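PDB 4WFV: allergen Bos d 2 from Bos taurus, which probably carries pheromones, as a secreted lipocalin with odorant- and small-molecule-binding activity, and is a major allergen of cow dander. Local coordinates for residues I7-I12 with E74-V79. Residues are numbered along the deposited sequence; the frame is centred on the assembly and turned at random.
Sequences IDPSKI and EGYVYV
Tyr-76 OH and Ile-7 O are joined by one water. The hydroxyl donates to this water at the ring edge, in the ring plane, with the water oxygen 2.8 Å from Tyr-76 OH. The water in turn donates to Ile-7 O, 2.6 Å from its own oxygen. The link ties the N-terminal segment of a lipocalin beta-barrel to the type II' hairpin turn between strands 62-74 and 77-81.

No direct hydrogen bond spans the two segments; the rest is apolar packing on the barrel surface. With CG anti to its carbonyl carbon (chi1 -57°), Tyr-76 swings its ring against Ile-7 and Pro-9, both on the same side of its plane. Ile-7 CG2 lies over one face, displaced toward the rim, in a CH-pi contact 4.1 Å from the Tyr-76 ring centroid. Pro-9 comes in obliquely, its CB 3.7 Å from Tyr-76 CE1. Its CG and CD lie against the hydroxyl oxygen. Ile-7 also touches Val-93 of strand 85-93.

Pro-9 starts a short 3-10 turn, 9-11. Ile-12 follows, its carbonyl bonded to Trp-16 NE1; this tryptophan belongs to the G-x-W motif of lipocalins. Asp-8 forms an Asx turn here. Its OD1 accepts from Ser-10 N at 2.9 Å on the anti side. Ser-10 OG reaches the same Asp-8 OD1 on the syn side, at 2.6 Å, and from the same face of the carboxylate.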
# COMPACT_ATOMS: atom_id res chain seq x y z
N ILE A 7 -13.24 0.70 11.64
CA ILE A 7 -11.97 1.38 11.35
C ILE A 7 -11.85 2.71 12.10
O ILE A 7 -12.81 3.48 12.17
CB ILE A 7 -11.78 1.61 9.84
CG1 ILE A 7 -11.44 0.28 9.16
CG2 ILE A 7 -10.69 2.66 9.57
CD1 ILE A 7 -11.00 0.40 7.73
N ASP A 8 -10.69 2.95 12.68
CA ASP A 8 -10.40 4.24 13.28
C ASP A 8 -9.51 5.00 12.31
O ASP A 8 -8.31 4.75 12.25
CB ASP A 8 -9.72 4.07 14.65
CG ASP A 8 -9.35 5.40 15.30
OD1 ASP A 8 -9.40 6.43 14.61
OD2 ASP A 8 -8.99 5.41 16.50
N PRO A 9 -10.10 5.91 11.52
CA PRO A 9 -9.31 6.60 10.50
C PRO A 9 -8.24 7.53 11.10
O PRO A 9 -7.32 7.92 10.38
CB PRO A 9 -10.36 7.38 9.70
CG PRO A 9 -11.48 7.59 10.67
CD PRO A 9 -11.52 6.34 11.51
N SER A 10 -8.33 7.86 12.38
CA SER A 10 -7.28 8.66 13.01
C SER A 10 -5.94 7.92 13.05
O SER A 10 -4.89 8.53 13.25
CB SER A 10 -7.67 9.12 14.42
OG SER A 10 -7.53 8.08 15.36
N LYS A 11 -5.99 6.61 12.84
CA LYS A 11 -4.76 5.81 12.83
C LYS A 11 -4.10 5.78 11.45
O LYS A 11 -3.00 5.24 11.30
CB LYS A 11 -5.04 4.39 13.32
CG LYS A 11 -5.64 4.36 14.73
CD LYS A 11 -5.86 2.95 15.24
CE LYS A 11 -6.54 2.98 16.60
NZ LYS A 11 -5.93 4.01 17.48
N ILE A 12 -4.75 6.36 10.45
CA ILE A 12 -4.20 6.34 9.09
C ILE A 12 -3.01 7.28 8.88
O ILE A 12 -2.00 6.88 8.29
CB ILE A 12 -5.30 6.60 8.03
CG1 ILE A 12 -6.31 5.45 8.02
CG2 ILE A 12 -4.67 6.82 6.64
CD1 ILE A 12 -7.59 5.74 7.25
N GLU A 74 -16.09 6.04 -1.64
CA GLU A 74 -17.06 5.70 -0.60
C GLU A 74 -16.31 5.04 0.54
O GLU A 74 -15.36 4.31 0.31
CB GLU A 74 -18.11 4.73 -1.14
CG GLU A 74 -18.95 5.25 -2.29
CD GLU A 74 -19.80 6.44 -1.92
OE1 GLU A 74 -20.32 6.49 -0.78
OE2 GLU A 74 -19.94 7.35 -2.77
N GLY A 75 -16.75 5.28 1.77
CA GLY A 75 -16.10 4.67 2.92
C GLY A 75 -14.62 4.98 2.94
O GLY A 75 -14.23 6.14 2.84
N TYR A 76 -13.79 3.95 3.04
CA TYR A 76 -12.35 4.16 2.99
C TYR A 76 -11.76 3.61 1.69
O TYR A 76 -10.63 3.10 1.66
CB TYR A 76 -11.68 3.56 4.23
CG TYR A 76 -12.25 4.15 5.50
CD1 TYR A 76 -11.96 5.45 5.88
CD2 TYR A 76 -13.11 3.41 6.30
CE1 TYR A 76 -12.50 6.00 7.04
CE2 TYR A 76 -13.64 3.94 7.46
CZ TYR A 76 -13.33 5.23 7.83
OH TYR A 76 -13.87 5.75 8.99
N VAL A 77 -12.54 3.71 0.62
CA VAL A 77 -12.08 3.43 -0.73
C VAL A 77 -11.77 4.74 -1.42
O VAL A 77 -12.65 5.62 -1.49
CB VAL A 77 -13.12 2.66 -1.54
CG1 VAL A 77 -12.59 2.42 -2.95
CG2 VAL A 77 -13.44 1.33 -0.87
N TYR A 78 -10.54 4.87 -1.91
CA TYR A 78 -10.05 6.08 -2.55
C TYR A 78 -9.67 5.78 -4.00
O TYR A 78 -9.42 4.63 -4.35
CB TYR A 78 -8.83 6.61 -1.80
CG TYR A 78 -9.16 7.01 -0.38
CD1 TYR A 78 -9.26 6.05 0.63
CD2 TYR A 78 -9.39 8.34 -0.06
CE1 TYR A 78 -9.58 6.41 1.93
CE2 TYR A 78 -9.71 8.70 1.24
CZ TYR A 78 -9.80 7.74 2.22
OH TYR A 78 -10.12 8.11 3.51
N VAL A 79 -9.64 6.82 -4.82
CA VAL A 79 -9.21 6.68 -6.21
C VAL A 79 -7.99 7.54 -6.48
O VAL A 79 -7.89 8.68 -6.00
CB VAL A 79 -10.33 7.07 -7.19
CG1 VAL A 79 -9.82 7.09 -8.63
CG2 VAL A 79 -11.48 6.10 -7.07
O HOH W 1 -15.00 3.90 10.77